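PDB 3LEC: NADB-Rossmann Superfamily protein from Streptococcus agalactiae, which probably acts as a methyltransferase that modifies N1 of adenine 22 in tRNA, and carries a bound zinc ion. Local coordinates for residues Leu25-Val28 against Tyr34-Ile37; Phe38-Gly43 against Ser72-Arg77; Lys63-Ser66 against Leu70-Lys73; Ile107-Ile112 against Arg133-Ala138. All blocks are in the same frame, centred on the assembly; numbering follows the deposited sequence.

Contacts 1, 2 and 3 form one cluster in the first half of a Rossmann-like sheet, with contact 4 apart. Contact 1 sets the start of helix 34-41 on strand 23-28; contact 2, its centre about 7 Å away, sets the end of the same helix on edge strand 74-78. Contact 3, about 7 Å from the centre of contact 2, closes the turn from helix 55-67 into that strand and shares S72 and K73 with it. Contact 4 comes last along the chain, about 20 Å from the centre of contact 1, where helices 101-110 and 129-138 meet, its I112 side chain about 11 Å from the zinc ion. Contacts 1 and 2 seat one helix; contact 4 joins two others.

Contact 1. Residues Leu25-Val28 against Tyr34-Ile37; sequences LLDV and YLPI
D27 turns its carboxylate to helix 34-41 because CG lies anti to the backbone N (chi1 -163°), and L35 has its own CG anti as well (chi1 172°), which places its CD2 methyl beside the D27 carboxylate. The closest approach is made by P36, whose CD methylene sits 3.3 Å from D27 OD2. The pyrrolidine ring crosses the acid at about a right angle, and its CG lies 3.9 Å from D27 CB, covering the base of the side chain as well as its end. L35 comes in more obliquely: its CB is 3.9 Å from D27 OD2, and its CD2 methyl lies near both carboxylate oxygens. The acid is thus packed against carbon in a buried place, yet its polar needs are met from elsewhere, OD2 bonding to S30 OG and OD1 to T95 OG1. These two bonds fix the rotation of the carboxylate. The contact belongs to the beta-alpha-beta unit of strand 23-28, helix 34-41 and strand 45-52. L35 also packs on V15 and A16 of helix 10-16 and on T95 of strand 93-99, while P36 rests on A48 of strand 45-52.

Contact 2. Residues Phe38-Gly43 against Ser72-Arg77; sequences FLLQMG and SKIDVR
L40 reaches from the last turn of helix 34-41 to K73, just before edge strand 74-78, and to I74, the strand's first residue; each leucine side-chain carbon has a partner there. CB lies 3.8 Å from I74 CD1, the end of the isoleucine chain. One bond further out, CG comes to 3.6 Å from I74 CG1, the centre of the apolar contact; the two side chains run past each other in opposite directions. At the fork the branches part company. CD2 stays with the isoleucine, 4.0 Å from I74 CG1, whereas CD1 turns to the lysine and lies 3.6 Å from K73 CB, with K73 CD also close. I74 can lay its longer branch along the leucine because CG1 stands anti to the carbonyl carbon (chi1 -57°). Beyond the leucine the lysine chain continues extended, so its methylenes pass the methyl before the amino group reaches the helix end. There K73 NZ donates to a water at 2.7 Å; the same water lies 2.5 Å from L40 O, short for such a bond, so this leg is less certain. The same carbonyl accepts the amide of G43, which has positive phi and closes the helix with a Schellman motif. On the strand side, I74 packs on V65 of helix 55-67, and L40 also touches A48 of strand 45-52. The chemistry is divided: a buried aliphatic pair joins helix to strand, while an exposed lysine covers its margin with methylenes and may bring its charge, through one water, near a carbonyl at the C-terminal end of helix 34-41.

Contact 3. Residues Lys63-Ser66 against Leu70-Lys73; sequences KNVS and LTSK
V65 and L70 meet through both backbone and side chain in the turn joining helix 55-67 to parallel strand 74-78, in the beta-alpha-beta succession after strand 45-52. The direct polar link is the bond from L70 N to V65 O, 3.0 Å long and nearly straight at 162°, with the donor tilted 25° from the carbonyl plane. It spans five residues and ties the chain leaving the helix back to its last turns. A water adds a second, looser link: it donates weakly to S66 O and accepts weakly from T71 N. Within the turn, K73 N bonds to L70 O and holds the next bend. Apolar contact lies alongside these bonds. V65 CG1, anti to its own amide nitrogen (chi1 169°), is directed at the peptide after L70, coming 3.5 Å from L70 C and 3.6 Å from T71 N, and it also lies 4.1 Å from L70 CB. The T71 methyl takes the outer side: its CG2 rests on S66 CA at 3.6 Å and touches S66 CB less closely. L70 goes on to pack on I37 of helix 34-41, and V65 on V76 of strand 74-78. One well-formed backbone bond thus ties the turn to the helix, the valine methyl packs mainly against the L70-T71 peptide and more distantly on L70 CB, and the exposed S66-T71 margin is joined by methyl packing and one weakly bonded water.

Contact 4. Residues Ile107-Ile112 against Arg133-Ala138; sequences ILNNDI and RKWLAA
W135 of helix 129-138 is met by L108 and N109 of helix 101-110 and by I112 just beyond its end, in a helix-helix contact on one face of the Rossmann-like sheet. L108 lies over a face of the indole: its CB makes a CH-pi contact 4.0 Å from the centroid of the six-membered ring and comes 3.7 Å from CH2 of W135, toward the rim. I112 approaches the same end of the ring obliquely, its CD1 methyl 3.7 Å from W135 CZ2. At the pyrrole edge stands N109, whose side-chain oxygen lies in the ring plane while its amide plane is turned 88° from the indole. In W135 the CG atom is anti to the backbone N (chi1 -176°), which sends the indole outward from its helix to these three residues. One layer out, L108 packs on L121 and L123 of strand 120-125 and on I96 of strand 93-99. F141 meets the W135 ring with the planes nearly parallel, and W135 O accepts a bond from N139 ND2. D140, next after N139 and a zinc ligand with H165, has its side chain about 8 Å from that of I112. One bond holds the edge: W135 NE1 to N109 OD1, 2.8 Å, straight at the N-H (171°) but well off the C=O direction and tilted from the carbonyl plane.

Contact 1. Residues Leu25-Val28 against Tyr34-Ile37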
loop_
_atom_site.group_PDB
_atom_site.type_symbol
_atom_site.label_atom_id
_atom_site.label_comp_id
_atom_site.label_asym_id
_atom_site.label_seq_id
_atom_site.Cartn_x
_atom_site.Cartn_y
_atom_site.Cartn_z
ATOM N N LEU A 25 -10.382 11.815 -1.515
ATOM C CA LEU A 25 -9.425 10.819 -1.031
ATOM C C LEU A 25 -9.377 10.801 0.478
ATOM O O LEU A 25 -9.390 11.862 1.094
ATOM C CB LEU A 25 -8.030 11.203 -1.538
ATOM C CG LEU A 25 -6.802 10.476 -0.974
ATOM C CD1 LEU A 25 -6.731 9.078 -1.511
ATOM C CD2 LEU A 25 -5.527 11.238 -1.310
ATOM N N LEU A 26 -9.321 9.602 1.056
ATOM C CA LEU A 26 -8.857 9.429 2.437
ATOM C C LEU A 26 -7.478 8.763 2.457
ATOM O O LEU A 26 -7.291 7.664 1.904
ATOM C CB LEU A 26 -9.863 8.620 3.261
ATOM C CG LEU A 26 -9.382 8.021 4.593
ATOM C CD1 LEU A 26 -9.230 9.060 5.736
ATOM C CD2 LEU A 26 -10.251 6.872 5.028
ATOM N N ASP A 27 -6.535 9.430 3.129
ATOM C CA ASP A 27 -5.178 8.894 3.349
ATOM C C ASP A 27 -5.106 8.439 4.790
ATOM O O ASP A 27 -5.078 9.263 5.704
ATOM C CB ASP A 27 -4.123 9.982 3.096
ATOM C CG ASP A 27 -2.703 9.418 2.906
ATOM O OD1 ASP A 27 -2.554 8.188 2.743
ATOM O OD2 ASP A 27 -1.727 10.216 2.918
ATOM N N VAL A 28 -5.091 7.124 4.986
ATOM C CA VAL A 28 -5.143 6.543 6.325
ATOM C C VAL A 28 -3.752 6.500 6.928
ATOM O O VAL A 28 -2.848 5.883 6.356
ATOM C CB VAL A 28 -5.688 5.121 6.289
ATOM C CG1 VAL A 28 -5.839 4.593 7.721
ATOM C CG2 VAL A 28 -7.005 5.102 5.570
ATOM N N TYR A 34 1.598 14.768 3.472
ATOM C CA TYR A 34 2.307 15.146 2.256
ATOM C C TYR A 34 1.554 14.822 0.973
ATOM O O TYR A 34 1.380 15.678 0.086
ATOM C CB TYR A 34 3.675 14.494 2.206
ATOM C CG TYR A 34 4.637 14.951 3.288
ATOM C CD1 TYR A 34 4.691 16.284 3.723
ATOM C CD2 TYR A 34 5.521 14.041 3.841
ATOM C CE1 TYR A 34 5.626 16.676 4.732
ATOM C CE2 TYR A 34 6.425 14.406 4.814
ATOM C CZ TYR A 34 6.491 15.708 5.256
ATOM O OH TYR A 34 7.455 15.986 6.221
ATOM N N LEU A 35 1.125 13.576 0.878
ATOM C CA LEU A 35 0.409 13.095 -0.284
ATOM C C LEU A 35 -0.906 13.883 -0.522
ATOM O O LEU A 35 -1.111 14.402 -1.617
ATOM C CB LEU A 35 0.198 11.586 -0.167
ATOM C CG LEU A 35 -0.716 10.960 -1.223
ATOM C CD1 LEU A 35 -0.116 11.141 -2.598
ATOM C CD2 LEU A 35 -0.992 9.488 -0.905
ATOM N N PRO A 36 -1.774 14.026 0.500
ATOM C CA PRO A 36 -2.922 14.908 0.245
ATOM C C PRO A 36 -2.534 16.355 -0.161
ATOM O O PRO A 36 -3.171 16.930 -1.053
ATOM C CB PRO A 36 -3.698 14.902 1.582
ATOM C CG PRO A 36 -3.281 13.709 2.287
ATOM C CD PRO A 36 -1.883 13.335 1.797
ATOM N N ILE A 37 -1.487 16.937 0.440
ATOM C CA ILE A 37 -1.066 18.295 0.060
ATOM C C ILE A 37 -0.615 18.354 -1.401
ATOM O O ILE A 37 -0.959 19.282 -2.119
ATOM C CB ILE A 37 0.039 18.878 1.016
ATOM C CG1 ILE A 37 -0.576 19.190 2.388
ATOM C CG2 ILE A 37 0.697 20.140 0.436
ATOM C CD1 ILE A 37 0.433 19.227 3.515
#

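Contact 2. Residues Phe38-Gly43 against Ser72-Arg77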
loop_
_atom_site.group_PDB
_atom_site.type_symbol
_atom_site.label_atom_id
_atom_site.label_comp_id
_atom_site.label_asym_id
_atom_site.label_seq_id
_atom_site.Cartn_x
_atom_site.Cartn_y
_atom_site.Cartn_z
ATOM N N PHE A 38 0.160 17.371 -1.827
ATOM C CA PHE A 38 0.608 17.334 -3.205
ATOM C C PHE A 38 -0.599 17.345 -4.142
ATOM O O PHE A 38 -0.676 18.160 -5.068
ATOM C CB PHE A 38 1.447 16.093 -3.501
ATOM C CG PHE A 38 1.801 15.983 -4.954
ATOM C CD1 PHE A 38 2.685 16.901 -5.534
ATOM C CD2 PHE A 38 1.176 15.035 -5.763
ATOM C CE1 PHE A 38 2.984 16.852 -6.904
ATOM C CE2 PHE A 38 1.482 14.947 -7.140
ATOM C CZ PHE A 38 2.375 15.855 -7.712
ATOM N N LEU A 39 -1.549 16.461 -3.858
ATOM C CA LEU A 39 -2.663 16.218 -4.771
ATOM C C LEU A 39 -3.573 17.429 -4.818
ATOM O O LEU A 39 -4.070 17.770 -5.896
ATOM C CB LEU A 39 -3.441 14.976 -4.349
ATOM C CG LEU A 39 -2.662 13.677 -4.566
ATOM C CD1 LEU A 39 -3.487 12.511 -4.048
ATOM C CD2 LEU A 39 -2.279 13.508 -6.074
ATOM N N LEU A 40 -3.791 18.064 -3.660
ATOM C CA LEU A 40 -4.638 19.262 -3.589
ATOM C C LEU A 40 -3.971 20.524 -4.127
ATOM O O LEU A 40 -4.631 21.337 -4.783
ATOM C CB LEU A 40 -5.169 19.497 -2.163
ATOM C CG LEU A 40 -6.542 18.876 -1.866
ATOM C CD1 LEU A 40 -7.626 19.414 -2.831
ATOM C CD2 LEU A 40 -6.524 17.334 -1.908
ATOM N N GLN A 41 -2.673 20.699 -3.865
ATOM C CA GLN A 41 -1.989 21.893 -4.363
ATOM C C GLN A 41 -1.927 21.882 -5.895
ATOM O O GLN A 41 -1.907 22.941 -6.515
ATOM C CB GLN A 41 -0.596 22.057 -3.745
ATOM C CG GLN A 41 0.495 21.250 -4.423
ATOM C CD GLN A 41 1.795 21.151 -3.603
ATOM O OE1 GLN A 41 2.730 20.459 -4.000
ATOM N NE2 GLN A 41 1.848 21.836 -2.476
HETATM N N MSE A 42 -1.924 20.695 -6.506
HETATM C CA MSE A 42 -1.805 20.601 -7.970
HETATM C C MSE A 42 -3.190 20.595 -8.621
HETATM O O MSE A 42 -3.302 20.544 -9.847
HETATM C CB MSE A 42 -1.041 19.346 -8.405
HETATM C CG MSE A 42 0.342 19.174 -7.789
HETATM SE SE MSE A 42 1.608 20.504 -8.418
HETATM C CE MSE A 42 2.092 19.611 -10.114
ATOM N N GLY A 43 -4.228 20.630 -7.791
ATOM C CA GLY A 43 -5.612 20.513 -8.255
ATOM C C GLY A 43 -5.984 19.141 -8.800
ATOM O O GLY A 43 -7.029 19.004 -9.448
ATOM N N SER A 72 -9.233 24.459 3.725
ATOM C CA SER A 72 -10.563 24.359 3.108
ATOM C C SER A 72 -10.722 23.094 2.273
ATOM O O SER A 72 -11.850 22.632 2.029
ATOM C CB SER A 72 -10.856 25.578 2.223
ATOM O OG SER A 72 -11.024 26.758 2.985
ATOM N N LYS A 73 -9.599 22.538 1.826
ATOM C CA LYS A 73 -9.641 21.398 0.916
ATOM C C LYS A 73 -9.165 20.087 1.529
ATOM O O LYS A 73 -9.355 19.024 0.945
ATOM C CB LYS A 73 -8.867 21.718 -0.359
ATOM C CG LYS A 73 -9.509 22.870 -1.173
ATOM C CD LYS A 73 -8.578 23.307 -2.288
ATOM C CE LYS A 73 -9.276 24.212 -3.302
ATOM N NZ LYS A 73 -8.273 24.675 -4.305
ATOM N N ILE A 74 -8.569 20.160 2.714
ATOM C CA ILE A 74 -8.059 18.958 3.370
ATOM C C ILE A 74 -8.457 18.898 4.833
ATOM O O ILE A 74 -8.055 19.744 5.625
ATOM C CB ILE A 74 -6.540 18.796 3.231
ATOM C CG1 ILE A 74 -6.119 18.790 1.757
ATOM C CG2 ILE A 74 -6.104 17.504 3.925
ATOM C CD1 ILE A 74 -4.604 18.729 1.536
ATOM N N ASP A 75 -9.247 17.894 5.178
ATOM C CA ASP A 75 -9.634 17.666 6.570
ATOM C C ASP A 75 -8.614 16.780 7.249
ATOM O O ASP A 75 -8.120 15.815 6.664
ATOM C CB ASP A 75 -11.032 17.028 6.667
ATOM C CG ASP A 75 -12.156 18.036 6.483
ATOM O OD1 ASP A 75 -11.880 19.251 6.466
ATOM O OD2 ASP A 75 -13.324 17.601 6.364
ATOM N N VAL A 76 -8.279 17.115 8.491
ATOM C CA VAL A 76 -7.338 16.293 9.217
ATOM C C VAL A 76 -8.131 15.788 10.401
ATOM O O VAL A 76 -8.778 16.573 11.087
ATOM C CB VAL A 76 -6.085 17.094 9.659
ATOM C CG1 VAL A 76 -5.145 16.206 10.468
ATOM C CG2 VAL A 76 -5.364 17.742 8.470
ATOM N N ARG A 77 -8.164 14.473 10.575
ATOM C CA ARG A 77 -9.009 13.869 11.593
ATOM C C ARG A 77 -8.268 12.877 12.469
ATOM O O ARG A 77 -7.371 12.156 12.000
ATOM C CB ARG A 77 -10.244 13.235 10.956
ATOM C CG ARG A 77 -11.070 14.262 10.192
ATOM C CD ARG A 77 -12.410 13.726 9.759
ATOM N NE ARG A 77 -13.035 14.645 8.812
ATOM C CZ ARG A 77 -14.008 14.312 7.965
ATOM N NH1 ARG A 77 -14.511 13.087 7.966
ATOM N NH2 ARG A 77 -14.495 15.212 7.133
HETATM O O HOH W 1 -6.910 22.373 -4.763
#

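Contact 3. Residues Lys63-Ser66 against Leu70-Lys73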
loop_
_atom_site.group_PDB
_atom_site.type_symbol
_atom_site.label_atom_id
_atom_site.label_comp_id
_atom_site.label_asym_id
_atom_site.label_seq_id
_atom_site.Cartn_x
_atom_site.Cartn_y
_atom_site.Cartn_z
ATOM N N LYS A 63 -0.795 21.132 11.109
ATOM C CA LYS A 63 0.103 22.273 10.898
ATOM C C LYS A 63 0.506 22.372 9.435
ATOM O O LYS A 63 0.497 23.463 8.863
ATOM C CB LYS A 63 1.364 22.181 11.767
ATOM N N ASN A 64 0.835 21.226 8.839
ATOM C CA ASN A 64 1.308 21.207 7.453
ATOM C C ASN A 64 0.225 21.663 6.500
ATOM O O ASN A 64 0.483 22.461 5.608
ATOM C CB ASN A 64 1.849 19.818 7.057
ATOM C CG ASN A 64 3.203 19.509 7.697
ATOM O OD1 ASN A 64 3.844 20.380 8.313
ATOM N ND2 ASN A 64 3.660 18.271 7.523
ATOM N N VAL A 65 -0.998 21.156 6.681
ATOM C CA VAL A 65 -2.115 21.554 5.819
ATOM C C VAL A 65 -2.329 23.073 5.904
ATOM O O VAL A 65 -2.542 23.756 4.883
ATOM C CB VAL A 65 -3.413 20.772 6.159
ATOM C CG1 VAL A 65 -4.615 21.388 5.446
ATOM C CG2 VAL A 65 -3.267 19.298 5.757
ATOM N N SER A 66 -2.229 23.587 7.120
ATOM C CA SER A 66 -2.474 25.008 7.390
ATOM C C SER A 66 -1.426 25.899 6.708
ATOM O O SER A 66 -1.765 26.870 6.015
ATOM C CB SER A 66 -2.503 25.251 8.898
ATOM O OG SER A 66 -2.707 26.631 9.138
ATOM N N LEU A 70 -4.234 24.963 2.759
ATOM C CA LEU A 70 -5.186 23.997 2.200
ATOM C C LEU A 70 -6.271 23.529 3.164
ATOM O O LEU A 70 -6.919 22.490 2.929
ATOM C CB LEU A 70 -4.431 22.790 1.625
ATOM C CG LEU A 70 -3.704 23.086 0.316
ATOM C CD1 LEU A 70 -2.671 21.968 0.043
ATOM C CD2 LEU A 70 -4.702 23.256 -0.830
ATOM N N THR A 71 -6.468 24.273 4.251
ATOM C CA THR A 71 -7.437 23.869 5.281
ATOM C C THR A 71 -8.858 23.694 4.758
ATOM O O THR A 71 -9.595 22.867 5.292
ATOM C CB THR A 71 -7.489 24.842 6.448
ATOM O OG1 THR A 71 -8.033 26.082 5.987
ATOM C CG2 THR A 71 -6.084 25.038 7.054
ATOM N N SER A 72 -9.233 24.459 3.725
ATOM C CA SER A 72 -10.563 24.359 3.108
ATOM C C SER A 72 -10.722 23.094 2.273
ATOM O O SER A 72 -11.850 22.632 2.029
ATOM C CB SER A 72 -10.856 25.578 2.223
ATOM O OG SER A 72 -11.024 26.758 2.985
ATOM N N LYS A 73 -9.599 22.538 1.826
ATOM C CA LYS A 73 -9.641 21.398 0.916
ATOM C C LYS A 73 -9.165 20.087 1.529
ATOM O O LYS A 73 -9.355 19.024 0.945
ATOM C CB LYS A 73 -8.867 21.718 -0.359
ATOM C CG LYS A 73 -9.509 22.870 -1.173
ATOM C CD LYS A 73 -8.578 23.307 -2.288
ATOM C CE LYS A 73 -9.276 24.212 -3.302
ATOM N NZ LYS A 73 -8.273 24.675 -4.305
HETATM O O HOH W 2 -4.939 27.216 5.097
#

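Contact 4. Residues Ile107-Ile112 against Arg133-Ala138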
loop_
_atom_site.group_PDB
_atom_site.type_symbol
_atom_site.label_atom_id
_atom_site.label_comp_id
_atom_site.label_asym_id
_atom_site.label_seq_id
_atom_site.Cartn_x
_atom_site.Cartn_y
_atom_site.Cartn_z
ATOM N N ILE A 107 -6.721 -3.352 9.027
ATOM C CA ILE A 107 -7.419 -2.066 9.036
ATOM C C ILE A 107 -8.602 -2.146 8.058
ATOM O O ILE A 107 -9.705 -1.696 8.358
ATOM C CB ILE A 107 -6.461 -0.912 8.660
ATOM C CG1 ILE A 107 -5.391 -0.730 9.739
ATOM C CG2 ILE A 107 -7.225 0.401 8.351
ATOM C CD1 ILE A 107 -4.248 0.180 9.321
ATOM N N LEU A 108 -8.360 -2.753 6.900
ATOM C CA LEU A 108 -9.413 -2.938 5.903
ATOM C C LEU A 108 -10.521 -3.872 6.401
ATOM O O LEU A 108 -11.714 -3.584 6.225
ATOM C CB LEU A 108 -8.823 -3.460 4.599
ATOM C CG LEU A 108 -7.988 -2.456 3.809
ATOM C CD1 LEU A 108 -7.323 -3.160 2.623
ATOM C CD2 LEU A 108 -8.826 -1.238 3.367
ATOM N N ASN A 109 -10.123 -4.992 7.005
ATOM C CA ASN A 109 -11.074 -5.998 7.501
ATOM C C ASN A 109 -11.954 -5.449 8.630
ATOM O O ASN A 109 -13.162 -5.630 8.604
ATOM C CB ASN A 109 -10.360 -7.277 7.937
ATOM C CG ASN A 109 -11.308 -8.485 8.034
ATOM O OD1 ASN A 109 -11.734 -9.038 7.028
ATOM N ND2 ASN A 109 -11.612 -8.899 9.251
ATOM N N ASN A 110 -11.340 -4.749 9.577
ATOM C CA ASN A 110 -12.052 -4.134 10.705
ATOM C C ASN A 110 -13.173 -3.190 10.299
ATOM O O ASN A 110 -14.169 -3.030 11.025
ATOM C CB ASN A 110 -11.076 -3.409 11.640
ATOM C CG ASN A 110 -11.691 -3.131 12.999
ATOM O OD1 ASN A 110 -12.410 -3.971 13.540
ATOM N ND2 ASN A 110 -11.436 -1.951 13.542
ATOM N N ASP A 111 -13.020 -2.574 9.133
ATOM C CA ASP A 111 -14.005 -1.622 8.631
ATOM C C ASP A 111 -14.461 -1.929 7.216
ATOM O O ASP A 111 -14.764 -1.027 6.431
ATOM C CB ASP A 111 -13.458 -0.196 8.732
ATOM C CG ASP A 111 -13.592 0.375 10.131
ATOM O OD1 ASP A 111 -14.723 0.380 10.672
ATOM O OD2 ASP A 111 -12.569 0.811 10.696
ATOM N N ILE A 112 -14.556 -3.217 6.913
ATOM C CA ILE A 112 -14.901 -3.662 5.564
ATOM C C ILE A 112 -16.209 -3.067 5.019
ATOM O O ILE A 112 -16.301 -2.731 3.827
ATOM C CB ILE A 112 -14.881 -5.216 5.439
ATOM C CG1 ILE A 112 -15.042 -5.622 3.970
ATOM C CG2 ILE A 112 -15.944 -5.887 6.350
ATOM C CD1 ILE A 112 -14.553 -7.013 3.642
ATOM N N ARG A 133 -2.515 -9.477 -0.366
ATOM C CA ARG A 133 -3.130 -10.074 -1.548
ATOM C C ARG A 133 -4.169 -11.151 -1.173
ATOM O O ARG A 133 -5.232 -11.226 -1.795
ATOM C CB ARG A 133 -2.079 -10.638 -2.517
ATOM C CG ARG A 133 -1.281 -9.539 -3.212
ATOM C CD ARG A 133 -0.543 -10.035 -4.470
ATOM N NE ARG A 133 0.392 -8.998 -4.892
ATOM C CZ ARG A 133 1.643 -8.869 -4.426
ATOM N NH1 ARG A 133 2.144 -9.748 -3.560
ATOM N NH2 ARG A 133 2.390 -7.867 -4.845
ATOM N N LYS A 134 -3.872 -11.963 -0.159
ATOM C CA LYS A 134 -4.794 -13.033 0.236
ATOM C C LYS A 134 -6.098 -12.464 0.748
ATOM O O LYS A 134 -7.170 -12.981 0.441
ATOM C CB LYS A 134 -4.200 -13.929 1.314
ATOM C CG LYS A 134 -3.126 -14.887 0.840
ATOM C CD LYS A 134 -2.469 -15.558 2.049
ATOM C CE LYS A 134 -1.569 -16.714 1.636
ATOM N NZ LYS A 134 -1.099 -17.487 2.831
ATOM N N TRP A 135 -5.994 -11.381 1.502
ATOM C CA TRP A 135 -7.164 -10.737 2.055
ATOM C C TRP A 135 -7.981 -10.096 0.944
ATOM O O TRP A 135 -9.194 -10.214 0.950
ATOM C CB TRP A 135 -6.801 -9.703 3.108
ATOM C CG TRP A 135 -8.050 -9.119 3.726
ATOM C CD1 TRP A 135 -8.673 -9.549 4.860
ATOM C CD2 TRP A 135 -8.833 -8.027 3.217
ATOM N NE1 TRP A 135 -9.800 -8.790 5.086
ATOM C CE2 TRP A 135 -9.916 -7.846 4.098
ATOM C CE3 TRP A 135 -8.704 -7.163 2.117
ATOM C CZ2 TRP A 135 -10.882 -6.835 3.917
ATOM C CZ3 TRP A 135 -9.688 -6.172 1.923
ATOM C CH2 TRP A 135 -10.764 -6.023 2.829
ATOM N N LEU A 136 -7.315 -9.430 0.002
ATOM C CA LEU A 136 -8.005 -8.806 -1.114
ATOM C C LEU A 136 -8.785 -9.850 -1.915
ATOM O O LEU A 136 -9.989 -9.668 -2.208
ATOM C CB LEU A 136 -7.022 -8.033 -1.989
ATOM C CG LEU A 136 -6.414 -6.785 -1.330
ATOM C CD1 LEU A 136 -5.147 -6.355 -2.095
ATOM C CD2 LEU A 136 -7.454 -5.664 -1.281
ATOM N N ALA A 137 -8.106 -10.950 -2.252
ATOM C CA ALA A 137 -8.742 -12.030 -3.048
ATOM C C ALA A 137 -9.964 -12.628 -2.377
ATOM O O ALA A 137 -10.929 -12.991 -3.053
ATOM C CB ALA A 137 -7.749 -13.128 -3.355
ATOM N N ALA A 138 -9.906 -12.768 -1.054
ATOM C CA ALA A 138 -10.970 -13.407 -0.283
ATOM C C ALA A 138 -12.172 -12.498 -0.077
ATOM O O ALA A 138 -13.249 -12.983 0.303
ATOM C CB ALA A 138 -10.447 -13.878 1.070
#